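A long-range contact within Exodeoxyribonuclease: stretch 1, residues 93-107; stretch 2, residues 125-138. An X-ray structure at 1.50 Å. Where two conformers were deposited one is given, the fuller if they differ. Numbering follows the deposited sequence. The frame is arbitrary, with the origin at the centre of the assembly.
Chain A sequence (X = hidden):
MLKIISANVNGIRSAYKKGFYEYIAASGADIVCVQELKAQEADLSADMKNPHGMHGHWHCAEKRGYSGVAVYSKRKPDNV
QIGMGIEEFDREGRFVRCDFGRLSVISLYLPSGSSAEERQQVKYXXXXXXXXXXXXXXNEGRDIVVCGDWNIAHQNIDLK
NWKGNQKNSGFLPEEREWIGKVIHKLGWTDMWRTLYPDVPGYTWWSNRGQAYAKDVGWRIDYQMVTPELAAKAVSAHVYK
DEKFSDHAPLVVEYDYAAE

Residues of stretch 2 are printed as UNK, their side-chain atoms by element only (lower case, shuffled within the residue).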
ATOM      1  N   GLY A  93      -6.696  10.239  -6.888  1.00  7.28           N
ATOM      2  CA  GLY A  93      -5.300   9.760  -6.991  1.00  7.42           C
ATOM      3  C   GLY A  93      -4.983   8.566  -6.107  1.00  6.74           C
ATOM      4  O   GLY A  93      -4.212   8.671  -5.148  1.00  7.96           O
ATOM      5  N   ARG A  94      -5.569   7.421  -6.438  1.00  4.98           N
ATOM      6  CA  ARG A  94      -5.515   6.254  -5.557  1.00  6.01           C
ATOM      7  C   ARG A  94      -4.941   4.973  -6.155  1.00  5.86           C
ATOM      8  O   ARG A  94      -4.774   4.018  -5.426  1.00  6.80           O
ATOM      9  CB  ARG A  94      -6.920   5.982  -5.017  1.00  6.62           C
ATOM     10  CG  ARG A  94      -7.434   7.094  -4.136  1.00  7.38           C
ATOM     11  CD  ARG A  94      -8.762   6.771  -3.501  1.00  7.24           C
ATOM     12  NE  ARG A  94      -9.161   7.833  -2.590  1.00  7.51           N
ATOM     13  CZ  ARG A  94      -8.694   8.014  -1.364  1.00  8.26           C
ATOM     14  NH1 ARG A  94      -7.843   7.154  -0.836  1.00  9.26           N
ATOM     15  NH2 ARG A  94      -9.096   9.056  -0.637  1.00  9.75           N
ATOM     16  N   PHE A  95      -4.583   4.957  -7.441  1.00  6.08           N
ATOM     17  CA  PHE A  95      -4.158   3.710  -8.102  1.00  6.33           C
ATOM     18  C   PHE A  95      -3.187   3.982  -9.231  1.00  6.03           C
ATOM     19  O   PHE A  95      -3.491   4.758 -10.147  1.00  7.35           O
ATOM     20  CB  PHE A  95      -5.405   3.003  -8.643  1.00  6.81           C
ATOM     21  CG  PHE A  95      -5.136   1.704  -9.367  1.00  8.31           C
ATOM     22  CD1 PHE A  95      -4.703   1.698 -10.677  1.00  8.58           C
ATOM     23  CD2 PHE A  95      -5.366   0.480  -8.739  1.00  7.18           C
ATOM     24  CE1 PHE A  95      -4.459   0.479 -11.346  1.00  8.16           C
ATOM     25  CE2 PHE A  95      -5.134  -0.730  -9.410  1.00  8.71           C
ATOM     26  CZ  PHE A  95      -4.688  -0.714 -10.716  1.00  7.75           C
ATOM     27  N   VAL A  96      -2.013   3.341  -9.153  1.00  5.12           N
ATOM     28  CA  VAL A  96      -1.031   3.318 -10.256  1.00  5.96           C
ATOM     29  C   VAL A  96      -0.550   1.898 -10.411  1.00  5.72           C
ATOM     30  O   VAL A  96      -0.290   1.213  -9.420  1.00  5.45           O
ATOM     31  CB  VAL A  96       0.175   4.243 -10.021  1.00  7.35           C
ATOM     32  CG1 VAL A  96       1.315   3.988 -11.051  1.00  9.64           C
ATOM     33  CG2 VAL A  96      -0.259   5.677 -10.039  1.00  9.50           C
ATOM     34  N   ARG A  97      -0.428   1.458 -11.653  1.00  7.39           N
ATOM     35  CA  ARG A  97       0.071   0.119 -11.969  1.00  6.16           C
ATOM     36  C   ARG A  97       1.241   0.219 -12.926  1.00  6.68           C
ATOM     37  O   ARG A  97       1.136   0.879 -13.955  1.00  7.19           O
ATOM     38  CB  ARG A  97      -1.024  -0.708 -12.622  1.00  7.19           C
ATOM     39  CG  ARG A  97      -0.560  -2.057 -13.132  1.00  7.25           C
ATOM     40  CD  ARG A  97      -1.687  -2.888 -13.686  1.00  9.15           C
ATOM     41  NE  ARG A  97      -1.180  -4.100 -14.330  1.00 10.49           N
ATOM     42  CZ  ARG A  97      -1.913  -5.161 -14.654  1.00 12.55           C
ATOM     43  NH1 ARG A  97      -3.208  -5.214 -14.400  1.00 11.86           N
ATOM     44  NH2 ARG A  97      -1.330  -6.209 -15.222  1.00 14.41           N
ATOM     45  N   CYS A  98       2.332  -0.452 -12.594  1.00  6.38           N
ATOM     46  CA  CYS A  98       3.507  -0.522 -13.466  1.00  7.28           C
ATOM     47  C   CYS A  98       3.819  -1.963 -13.817  1.00  6.91           C
ATOM     48  O   CYS A  98       3.873  -2.827 -12.939  1.00  7.40           O
ATOM     49  CB  CYS A  98       4.700   0.129 -12.795  1.00  7.86           C
ATOM     50  SG  CYS A  98       4.537   1.901 -12.649  1.00  8.91           S
ATOM     51  N   ASP A  99       4.015  -2.211 -15.112  1.00  7.73           N
ATOM     52  CA  ASP A  99       4.317  -3.541 -15.642  1.00  8.48           C
ATOM     53  C   ASP A  99       5.777  -3.645 -16.088  1.00  7.87           C
ATOM     54  O   ASP A  99       6.326  -2.728 -16.718  1.00  8.91           O
ATOM     55  CB  ASP A  99       3.430  -3.857 -16.853  1.00  8.51           C
ATOM     56  CG  ASP A  99       1.955  -3.859 -16.543  1.00 10.43           C
ATOM     57  OD1 ASP A  99       1.576  -3.972 -15.358  1.00  9.77           O
ATOM     58  OD2 ASP A  99       1.179  -3.735 -17.515  1.00 14.62           O
ATOM     59  N   PHE A 100       6.390  -4.774 -15.754  1.00  7.61           N
ATOM     60  CA  PHE A 100       7.761  -5.088 -16.128  1.00  8.36           C
ATOM     61  C   PHE A 100       7.747  -6.515 -16.651  1.00  8.39           C
ATOM     62  O   PHE A 100       7.783  -7.469 -15.869  1.00  7.98           O
ATOM     63  CB  PHE A 100       8.702  -5.009 -14.928  1.00  8.53           C
ATOM     64  CG  PHE A 100       8.566  -3.756 -14.114  1.00  8.29           C
ATOM     65  CD1 PHE A 100       7.603  -3.667 -13.124  1.00  8.31           C
ATOM     66  CD2 PHE A 100       9.415  -2.668 -14.317  1.00 10.17           C
ATOM     67  CE1 PHE A 100       7.463  -2.504 -12.354  1.00  8.15           C
ATOM     68  CE2 PHE A 100       9.294  -1.518 -13.549  1.00 10.21           C
ATOM     69  CZ  PHE A 100       8.339  -1.431 -12.562  1.00  8.86           C
ATOM     70  N   GLY A 101       7.643  -6.683 -17.964  1.00  8.25           N
ATOM     71  CA  GLY A 101       7.426  -8.007 -18.508  1.00  9.27           C
ATOM     72  C   GLY A 101       6.152  -8.578 -17.910  1.00  8.34           C
ATOM     73  O   GLY A 101       5.115  -7.924 -17.933  1.00  9.16           O
ATOM     74  N   ARG A 102       6.255  -9.748 -17.289  1.00  8.01           N
ATOM     75  CA  ARG A 102       5.108 -10.415 -16.694  1.00  8.15           C
ATOM     76  C   ARG A 102       4.844 -10.047 -15.231  1.00  9.08           C
ATOM     77  O   ARG A 102       3.944 -10.613 -14.625  1.00  9.13           O
ATOM     78  CB  ARG A 102       5.277 -11.920 -16.852  1.00 10.31           C
ATOM     79  CG  ARG A 102       5.163 -12.373 -18.307  1.00 11.23           C
ATOM     80  CD  ARG A 102       3.722 -12.323 -18.803  1.00 13.48           C
ATOM     81  NE  ARG A 102       2.963 -13.411 -18.191  1.00 13.08           N
ATOM     82  CZ  ARG A 102       1.679 -13.665 -18.427  1.00 16.14           C
ATOM     83  NH1 ARG A 102       0.960 -12.852 -19.182  1.00 17.95           N
ATOM     84  NH2 ARG A 102       1.104 -14.690 -17.833  1.00 18.50           N
ATOM     85  N   LEU A 103       5.638  -9.123 -14.696  1.00  6.98           N
ATOM     86  CA  LEU A 103       5.446  -8.583 -13.349  1.00  7.01           C
ATOM     87  C   LEU A 103       4.613  -7.315 -13.408  1.00  6.22           C
ATOM     88  O   LEU A 103       4.854  -6.434 -14.238  1.00  6.91           O
ATOM     89  CB  LEU A 103       6.805  -8.263 -12.708  1.00  8.31           C
ATOM     90  CG  LEU A 103       6.792  -7.636 -11.304  1.00  8.12           C
ATOM     91  CD1 LEU A 103       6.210  -8.598 -10.293  1.00 10.10           C
ATOM     92  CD2 LEU A 103       8.176  -7.189 -10.929  1.00  9.28           C
ATOM     93  N   SER A 104       3.668  -7.189 -12.483  1.00  6.47           N
ATOM     94  CA  SER A 104       2.964  -5.927 -12.278  1.00  6.59           C
ATOM     95  C   SER A 104       2.995  -5.588 -10.815  1.00  6.55           C
ATOM     96  O   SER A 104       2.793  -6.453  -9.953  1.00  6.79           O
ATOM     97  CB  SER A 104       1.518  -6.003 -12.742  1.00  7.37           C
ATOM     98  OG  SER A 104       1.422  -6.289 -14.124  1.00  9.32           O
ATOM     99  N   VAL A 105       3.263  -4.327 -10.528  1.00  5.36           N
ATOM    100  CA  VAL A 105       3.170  -3.818  -9.173  1.00  6.02           C
ATOM    101  C   VAL A 105       2.260  -2.601  -9.139  1.00  6.96           C
ATOM    102  O   VAL A 105       2.379  -1.694  -9.985  1.00  6.18           O
ATOM    103  CB  VAL A 105       4.559  -3.481  -8.639  1.00  6.75           C
ATOM    104  CG1 VAL A 105       4.472  -2.988  -7.206  1.00  9.26           C
ATOM    105  CG2 VAL A 105       5.469  -4.686  -8.742  1.00  7.84           C
ATOM    106  N   ILE A 106       1.363  -2.604  -8.157  0.50  6.13           N
ATOM    107  CA  ILE A 106       0.401  -1.543  -7.952  0.50  5.76           C
ATOM    108  C   ILE A 106       0.705  -0.821  -6.659  0.50  5.77           C
ATOM    109  O   ILE A 106       1.200  -1.419  -5.692  0.50  5.63           O
ATOM    110  CB  ILE A 106      -1.025  -2.110  -7.916  0.50  5.75           C
ATOM    111  CG1 ILE A 106      -1.431  -2.515  -9.334  0.50  7.05           C
ATOM    112  CG2 ILE A 106      -2.032  -1.120  -7.299  0.50  6.46           C
ATOM    113  CD1 ILE A 106      -2.324  -3.698  -9.410  0.50  7.50           C
ATOM    114  N   SER A 107       0.464   0.485  -6.672  1.00  5.42           N
ATOM    115  CA  SER A 107       0.398   1.272  -5.451  1.00  6.01           C
ATOM    116  C   SER A 107      -1.057   1.730  -5.292  1.00  5.51           C
ATOM    117  O   SER A 107      -1.593   2.388  -6.187  1.00  6.18           O
ATOM    118  CB  SER A 107       1.307   2.478  -5.511  1.00  6.07           C
ATOM    119  OG  SER A 107       1.292   3.091  -4.221  1.00  6.14           O
ATOM    120  N   UNK A 125     -18.189   1.764  -1.560  1.00  9.65           N
ATOM    121  CA  UNK A 125     -18.296   1.775  -3.014  0.50 11.54           C
ATOM    122  C   UNK A 125     -16.947   1.451  -3.687  1.00 10.17           C
ATOM    123  O   UNK A 125     -16.895   0.767  -4.705  1.00 10.61           O
ATOM    124  n   UNK A 125     -19.367   7.630  -3.643  0.50 17.42           N
ATOM    125  n   UNK A 125     -20.573   5.682  -3.455  0.50 17.19           N
ATOM    126  n   UNK A 125     -19.148   6.015  -5.255  0.50 18.93           N
ATOM    127  c   UNK A 125     -19.696   6.434  -4.118  0.50 18.17           C
ATOM    128  c   UNK A 125     -20.345   3.254  -3.104  0.50 14.78           C
ATOM    129  c   UNK A 125     -21.040   4.356  -3.860  0.50 16.07           C
ATOM    130  c   UNK A 125     -18.882   3.106  -3.494  0.50 12.90           C
ATOM    131  N   UNK A 126     -15.840   1.918  -3.111  1.00 10.29           N
ATOM    132  CA  UNK A 126     -14.526   1.556  -3.632  1.00 10.11           C
ATOM    133  C   UNK A 126     -14.260   0.049  -3.541  1.00  9.44           C
ATOM    134  O   UNK A 126     -13.791  -0.585  -4.490  1.00 11.03           O
ATOM    135  c   UNK A 126     -13.459   2.317  -2.867  1.00 10.29           C
ATOM    136  c   UNK A 126     -10.307   3.144  -4.764  1.00 11.89           C
ATOM    137  c   UNK A 126     -11.572   3.223  -4.210  1.00 10.72           C
ATOM    138  c   UNK A 126     -10.055   0.948  -3.834  1.00 11.31           C
ATOM    139  c   UNK A 126     -11.313   1.054  -3.266  1.00 11.73           C
ATOM    140  c   UNK A 126     -12.086   2.192  -3.456  1.00 10.84           C
ATOM    141  c   UNK A 126      -9.551   1.993  -4.574  1.00 11.44           C
ATOM    142  N   UNK A 127     -14.583  -0.533  -2.392  1.00  9.34           N
ATOM    143  CA  UNK A 127     -14.436  -1.964  -2.234  1.00  8.56           C
ATOM    144  C   UNK A 127     -15.202  -2.724  -3.316  1.00  9.10           C
ATOM    145  O   UNK A 127     -14.708  -3.696  -3.868  1.00  9.96           O
ATOM    146  c   UNK A 127     -12.708  -1.822   0.270  1.00 11.53           C
ATOM    147  c   UNK A 127     -14.219  -1.913   0.431  1.00 10.51           C
ATOM    148  c   UNK A 127     -14.621  -2.774   1.646  1.00 10.96           C
ATOM    149  c   UNK A 127     -14.912  -2.423  -0.847  1.00  8.98           C
ATOM    150  N   UNK A 128     -16.429  -2.286  -3.601  1.00  9.25           N
ATOM    151  CA  UNK A 128     -17.247  -2.991  -4.583  1.00  9.67           C
ATOM    152  C   UNK A 128     -16.749  -2.813  -6.004  1.00 11.06           C
ATOM    153  O   UNK A 128     -16.875  -3.725  -6.822  1.00 12.18           O
ATOM    154  o   UNK A 128     -18.963  -4.024  -2.634  1.00 17.20           O
ATOM    155  c   UNK A 128     -18.708  -2.541  -4.484  1.00 12.00           C
ATOM    156  o   UNK A 128     -20.353  -2.333  -2.774  1.00 18.55           O
ATOM    157  c   UNK A 128     -19.377  -2.996  -3.207  1.00 13.93           C
ATOM    158  N   UNK A 129     -16.177  -1.649  -6.310  1.00 10.44           N
ATOM    159  CA  UNK A 129     -15.601  -1.397  -7.642  1.00 12.33           C
ATOM    160  C   UNK A 129     -14.262  -2.075  -7.830  1.00 13.10           C
ATOM    161  O   UNK A 129     -13.908  -2.459  -8.932  1.00 15.87           O
ATOM    162  c   UNK A 129     -15.464   0.108  -7.903  1.00 13.41           C
ATOM    163  N   UNK A 130     -13.493  -2.188  -6.748  1.00 10.78           N
ATOM    164  CA  UNK A 130     -12.157  -2.733  -6.841  1.00 11.97           C
ATOM    165  C   UNK A 130     -12.135  -4.257  -6.812  1.00 10.67           C
ATOM    166  O   UNK A 130     -11.272  -4.861  -7.429  1.00 12.15           O
ATOM    167  c   UNK A 130      -9.155  -2.070  -7.058  1.00 12.93           C
ATOM    168  c   UNK A 130      -9.062  -2.923  -4.834  1.00 12.45           C
ATOM    169  c   UNK A 130      -7.070  -2.822  -6.176  1.00 13.10           C
ATOM    170  c   UNK A 130      -9.813  -2.393  -5.875  1.00 11.89           C
ATOM    171  c   UNK A 130     -11.286  -2.138  -5.722  1.00 12.39           C
ATOM    172  c   UNK A 130      -7.804  -2.282  -7.205  1.00 14.25           C
ATOM    173  c   UNK A 130      -7.678  -3.129  -4.991  1.00 11.93           C
ATOM    174  N   UNK A 131     -13.064  -4.896  -6.098  1.00 10.73           N
ATOM    175  CA  UNK A 131     -13.089  -6.366  -6.059  1.00 11.16           C
ATOM    176  C   UNK A 131     -13.082  -7.051  -7.443  1.00 11.72           C
ATOM    177  O   UNK A 131     -12.302  -7.963  -7.662  1.00 12.33           O
ATOM    178  c   UNK A 131     -14.958  -9.237  -5.690  1.00 12.43           C
ATOM    179  c   UNK A 131     -14.403 -11.017  -4.180  1.00 12.45           C
ATOM    180  c   UNK A 131     -14.265  -6.850  -5.228  1.00 11.81           C
ATOM    181  c   UNK A 131     -15.009 -10.582  -5.346  1.00 12.52           C
ATOM    182  o   UNK A 131     -14.463 -12.352  -3.821  1.00 14.03           O
ATOM    183  c   UNK A 131     -13.753 -10.111  -3.363  1.00 12.28           C
ATOM    184  c   UNK A 131     -13.686  -8.778  -3.728  1.00 13.10           C
ATOM    185  c   UNK A 131     -14.287  -8.316  -4.885  1.00 11.78           C
ATOM    186  N   UNK A 132     -13.950  -6.628  -8.377  1.00 12.71           N
ATOM    187  CA  UNK A 132     -13.871  -7.244  -9.709  1.00 12.87           C
ATOM    188  C   UNK A 132     -12.564  -6.983 -10.462  1.00 11.75           C
ATOM    189  O   UNK A 132     -12.171  -7.788 -11.320  1.00 12.57           O
ATOM    190  c   UNK A 132     -15.049  -5.664  -8.273  1.00 13.58           C
ATOM    191  c   UNK A 132     -15.905  -6.009  -9.439  1.00 15.00           C
ATOM    192  c   UNK A 132     -15.049  -6.618 -10.467  1.00 12.81           C
ATOM    193  N   UNK A 133     -11.882  -5.881 -10.151  1.00 12.10           N
ATOM    194  CA  UNK A 133     -10.565  -5.607 -10.718  1.00 13.13           C
ATOM    195  C   UNK A 133      -9.537  -6.581 -10.151  1.00 11.98           C
ATOM    196  O   UNK A 133      -8.697  -7.094 -10.876  1.00 11.80           O
ATOM    197  c   UNK A 133     -10.140  -4.174 -10.430  1.00 14.38           C
ATOM    198  c   UNK A 133      -8.765  -1.567 -11.145  1.00 23.56           C
ATOM    199  s   UNK A 133     -10.502  -1.485 -10.739  1.00 20.07           S
ATOM    200  c   UNK A 133     -11.021  -3.160 -11.107  1.00 16.97           C
ATOM    201  N   UNK A 134      -9.612  -6.829  -8.855  1.00 10.50           N
ATOM    202  CA  UNK A 134      -8.757  -7.832  -8.217  1.00 10.84           C
ATOM    203  C   UNK A 134      -8.999  -9.233  -8.786  1.00 10.41           C
ATOM    204  O   UNK A 134      -8.071  -9.993  -8.991  1.00 11.21           O
ATOM    205  c   UNK A 134      -8.909  -6.646  -4.512  1.00 10.30           C
ATOM    206  c   UNK A 134      -6.807  -6.721  -5.895  1.00 11.36           C
ATOM    207  c   UNK A 134      -8.350  -6.668  -5.917  1.00 10.24           C
ATOM    208  c   UNK A 134      -8.961  -7.827  -6.706  1.00 10.68           C
ATOM    209  N   UNK A 135     -10.261  -9.545  -9.076  1.00  9.66           N
ATOM    210  CA  UNK A 135     -10.616 -10.813  -9.683  1.00 12.48           C
ATOM    211  C   UNK A 135     -10.033 -10.925 -11.085  1.00 10.97           C
ATOM    212  O   UNK A 135      -9.416 -11.924 -11.428  1.00 11.96           O
ATOM    213  o   UNK A 135     -14.300 -13.905  -9.967  1.00 22.34           O
ATOM    214  o   UNK A 135     -14.805 -11.757  -9.889  1.00 23.90           O
ATOM    215  c   UNK A 135     -13.988 -12.696 -10.001  1.00 19.07           C
ATOM    216  c   UNK A 135     -12.541 -12.361 -10.241  1.00 15.85           C
ATOM    217  c   UNK A 135     -12.139 -10.981  -9.731  1.00 13.65           C
ATOM    218  N   UNK A 136     -10.228  -9.897 -11.891  1.00 11.33           N
ATOM    219  CA  UNK A 136      -9.683  -9.882 -13.237  1.00 11.41           C
ATOM    220  C   UNK A 136      -8.162  -9.954 -13.237  1.00 11.06           C
ATOM    221  O   UNK A 136      -7.574 -10.693 -14.028  1.00 13.26           O
ATOM    222  c   UNK A 136     -10.155  -8.650 -13.982  1.00 12.16           C
ATOM    223  N   UNK A 137      -7.536  -9.196 -12.339  1.00 11.84           N
ATOM    224  CA  UNK A 137      -6.082  -9.211 -12.227  1.00 12.90           C
ATOM    225  C   UNK A 137      -5.570 -10.615 -11.897  1.00 13.61           C
ATOM    226  O   UNK A 137      -4.610 -11.058 -12.512  1.00 12.94           O
ATOM    227  c   UNK A 137      -5.474  -6.789 -11.805  1.00 14.39           C
ATOM    228  c   UNK A 137      -5.574  -8.184 -11.203  1.00 13.54           C
ATOM    229  c   UNK A 137      -5.772  -5.496  -9.470  1.00 17.43           C
ATOM    230  s   UNK A 137      -4.589  -5.642 -10.782  1.00 17.64           S
ATOM    231  N   UNK A 138      -6.208 -11.296 -10.941  1.00 14.31           N
ATOM    232  CA  UNK A 138      -5.824 -12.662 -10.532  1.00 15.02           C
ATOM    233  C   UNK A 138      -5.952 -13.603 -11.727  1.00 15.38           C
ATOM    234  O   UNK A 138      -5.154 -14.518 -11.900  1.00 15.42           O
ATOM    235  c   UNK A 138      -6.696 -13.141  -9.346  1.00 17.54           C
ATOM    236  c   UNK A 138      -6.571 -14.626  -8.940  1.00 19.27           C
ATOM    237  c   UNK A 138      -5.425 -14.901  -7.972  1.00 20.83           C
ATOM    238  n   UNK A 138      -5.885 -17.370  -8.473  1.00 23.79           N
ATOM    239  c   UNK A 138      -5.460 -16.347  -7.457  1.00 20.87           C
TER

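Position 125 has three carbons in a row, a nitrogen, then a carbon carrying two more nitrogens. That is a guanidinium on a flexible chain. It is exposed and does not reach stretch 1. It is Arg125.

Position 126 has one carbon, then a ring of six carbons with no oxygen. The ring lies near the aliphatic part of Arg94. It is Phe126, and its CE2 is 4.1 Å from Arg94 CD.

Position 127 has four carbons, forked at the second. It touches nothing on stretch 1. It is Leu127.

Position 128 has two carbons, the second carrying two oxygens. This short carboxylate is exposed and far from the strands. It is Asp128.

Position 129 has a single carbon. It is Ala129, out of reach of stretch 1.

Position 130 again has one carbon and a bare six-carbon ring. The ring presents its edge to Phe95. It is Phe130, with CE1 3.8 Å from Phe95 CE2.

Position 131 has one carbon and a six-carbon ring bearing an oxygen. It makes no contact across. It is Tyr131.

Position 132 has three carbons that close a ring onto the backbone N. It is Pro132. That N has no hydrogen to give to the preceding turn, and the helix is kinked here.

Position 133 has two carbons, a sulfur and a final carbon, unbranched. The chain ends near the Phe95 ring. It is Met133, with CE 4.1 Å from Phe95 CE2.

Position 134 has four carbons, forked at the second. Its CA-to-CB bond points sideways, and its end comes nearer but makes no contact. It is Leu134.

Position 135 has three carbons, the third carrying two oxygens. It is Glu135, out of reach.

Position 136 has one carbon and is exposed. It is Ala136.

Position 137 has two carbons, a sulfur and a carbon, unbranched. It meets both Arg97 and Ile106. It is Met137. Its SD is 3.3 Å from Ile106 CD1, and its CG is 3.8 Å from Arg97 NH1.

Position 138 has four carbons in a row ending in nitrogen. It is Lys138, out of reach.

The contact is made by side chains, with no hydrogen bond across. Helix and strand 95-100 run nearly parallel, at 10°, with axes 13.6 Å apart at closest approach. Long side chains fill that gap. Phe126, Phe130, Met133 and Met137 recur every three or four residues, so one helix face meets the hairpin. Arg97 is held by a salt bridge, its NE 2.9 Å from Asp99 OD1.

Stretch 2 (125-138) RFLDAFYPMLEAMK
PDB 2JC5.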